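Long-range contact in putative flagellar hook-associated protein (Vibrio parahaemolyticus, PDB 3PWX), which probably serves as a structural component of the bacterial flagellum, joining the hook to the filament: residues G121-R126 with D137-Q143. Sequence-based numbering, arbitrary orientation.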
loop_
_atom_site.group_PDB
_atom_site.type_symbol
_atom_site.label_atom_id
_atom_site.label_comp_id
_atom_site.label_asym_id
_atom_site.label_seq_id
_atom_site.Cartn_x
_atom_site.Cartn_y
_atom_site.Cartn_z
ATOM N N GLY A 121 11.225 19.424 -2.940
ATOM C CA GLY A 121 10.774 18.045 -2.894
ATOM C C GLY A 121 9.516 17.986 -3.731
ATOM O O GLY A 121 8.915 19.043 -3.950
ATOM N N ASN A 122 9.118 16.791 -4.192
ATOM C CA ASN A 122 7.827 16.606 -4.831
ATOM C C ASN A 122 6.952 15.868 -3.813
ATOM O O ASN A 122 7.355 15.724 -2.658
ATOM C CB ASN A 122 7.958 15.881 -6.212
ATOM C CG ASN A 122 8.418 14.397 -6.080
ATOM O OD1 ASN A 122 8.092 13.736 -5.102
ATOM N ND2 ASN A 122 9.177 13.903 -7.024
ATOM N N SER A 123 5.771 15.378 -4.202
ATOM C CA SER A 123 4.910 14.766 -3.196
ATOM C C SER A 123 4.527 13.299 -3.487
ATOM O O SER A 123 3.456 12.770 -3.042
ATOM C CB SER A 123 3.719 15.667 -2.937
ATOM O OG SER A 123 2.851 15.537 -4.025
ATOM N N ASP A 124 5.419 12.636 -4.229
ATOM C CA ASP A 124 5.292 11.250 -4.578
ATOM C C ASP A 124 5.385 10.327 -3.377
ATOM O O ASP A 124 6.163 10.570 -2.433
ATOM C CB ASP A 124 6.423 10.895 -5.535
ATOM C CG ASP A 124 6.158 11.366 -6.947
ATOM O OD1 ASP A 124 5.205 12.163 -7.119
ATOM O OD2 ASP A 124 6.916 10.957 -7.866
ATOM N N VAL A 125 4.683 9.215 -3.434
ATOM C CA VAL A 125 4.777 8.260 -2.345
ATOM C C VAL A 125 5.698 7.152 -2.778
ATOM O O VAL A 125 5.729 6.832 -3.929
ATOM C CB VAL A 125 3.355 7.670 -1.943
ATOM C CG1 VAL A 125 2.487 8.835 -1.400
ATOM C CG2 VAL A 125 2.702 7.050 -3.116
ATOM N N ARG A 126 6.518 6.656 -1.877
ATOM C CA ARG A 126 7.153 5.378 -2.045
ATOM C C ARG A 126 6.340 4.373 -1.245
ATOM O O ARG A 126 5.632 4.724 -0.224
ATOM C CB ARG A 126 8.556 5.384 -1.445
ATOM C CG ARG A 126 9.647 6.017 -2.297
ATOM C CD ARG A 126 9.932 7.429 -1.878
ATOM N NE ARG A 126 11.197 7.617 -1.174
ATOM C CZ ARG A 126 11.286 8.169 0.033
ATOM N NH1 ARG A 126 12.473 8.376 0.621
ATOM N NH2 ARG A 126 10.180 8.542 0.651
ATOM N N ASP A 137 2.337 2.614 2.202
ATOM C CA ASP A 137 3.075 3.844 1.864
ATOM C C ASP A 137 4.026 4.154 2.988
ATOM O O ASP A 137 3.676 4.027 4.138
ATOM C CB ASP A 137 2.122 5.017 1.592
ATOM C CG ASP A 137 1.167 4.750 0.387
ATOM O OD1 ASP A 137 1.449 3.870 -0.510
ATOM O OD2 ASP A 137 0.120 5.448 0.327
ATOM N N SER A 138 5.239 4.565 2.672
ATOM C CA SER A 138 6.326 4.628 3.646
ATOM C C SER A 138 6.925 5.995 3.782
ATOM O O SER A 138 7.777 6.219 4.683
ATOM C CB SER A 138 7.408 3.607 3.245
ATOM O OG SER A 138 7.993 3.967 1.996
ATOM N N ASN A 139 6.487 6.961 2.979
ATOM C CA ASN A 139 6.998 8.318 3.205
ATOM C C ASN A 139 5.995 9.424 3.564
ATOM O O ASN A 139 4.795 9.249 3.351
ATOM C CB ASN A 139 7.860 8.753 2.036
ATOM C CG ASN A 139 7.074 8.941 0.747
ATOM O OD1 ASN A 139 6.180 8.147 0.375
ATOM N ND2 ASN A 139 7.429 10.007 0.030
HETATM N N MSE A 140 6.480 10.524 4.164
HETATM C CA MSE A 140 5.693 11.763 4.234
HETATM C C MSE A 140 6.426 12.785 3.365
HETATM O O MSE A 140 7.589 12.590 3.057
HETATM C CB MSE A 140 5.522 12.294 5.659
HETATM C CG MSE A 140 4.662 11.462 6.595
HETATM SE SE MSE A 140 2.852 11.057 5.911
HETATM C CE MSE A 140 2.133 12.873 5.813
ATOM N N THR A 141 5.728 13.811 2.896
ATOM C CA THR A 141 6.416 14.838 2.145
ATOM C C THR A 141 6.323 16.250 2.704
ATOM O O THR A 141 5.257 16.695 3.117
ATOM C CB THR A 141 6.091 14.850 0.627
ATOM O OG1 THR A 141 4.795 15.425 0.390
ATOM C CG2 THR A 141 6.246 13.475 0.088
ATOM N N ALA A 142 7.448 16.951 2.643
ATOM C CA ALA A 142 7.465 18.385 2.988
ATOM C C ALA A 142 6.457 19.086 2.085
ATOM O O ALA A 142 5.715 19.939 2.502
ATOM C CB ALA A 142 8.840 18.952 2.800
ATOM N N GLN A 143 6.394 18.703 0.828
ATOM C CA GLN A 143 5.505 19.433 -0.036
ATOM C C GLN A 143 4.039 19.330 0.309
ATOM O O GLN A 143 3.324 20.289 0.141
ATOM C CB GLN A 143 5.707 19.072 -1.489
ATOM C CG GLN A 143 4.763 19.794 -2.342
ATOM C CD GLN A 143 5.355 19.971 -3.656
ATOM O OE1 GLN A 143 6.186 20.895 -3.838
ATOM N NE2 GLN A 143 5.006 19.074 -4.604
HETATM O O HOH W 1 8.344 17.351 -0.819
#
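The backbone O of Arg126 takes two bonds from Ser138. Ser138 N gives the stronger one, at 2.9 Å to Arg126 O, and the hydroxyl OG adds a weak one. Asp137 CA also approaches this oxygen. One step on, the amide of Asn139 bridges the facing backbone with both ends. Its ND2 donates to Asp124 O at 2.8 Å; the bond is almost straight (179°) and lies in the carbonyl plane. Its OD1 accepts from Arg126 N at 2.7 Å, with the donor well above the carbonyl plane. Asn139 CG sits between its own N and carbonyl carbon (chi1 67°), and from there the amide reaches both partners. The two bonds hold the amide's rotation. Farther along, Thr141 packs CB and CG2 against Asn122 O and Ser123 CA, while its OG1 caps Glu144 N at the helix start. A water links Asn122 O to Gln143 N. Asn122 OD1 accepts from Asp124 N at 3.0 Å, forming an Asx turn; Asn122 ND2 and Asp124 OD2 both bond Thr103 OG1. The segments run antiparallel and extend the hairpin of strands 127-131 and 134-137 toward helix 142-145. Met140 points away from 121-126 and packs on helices 7-61 and 172-223, so 137-143 lies between 121-126 and the long helices.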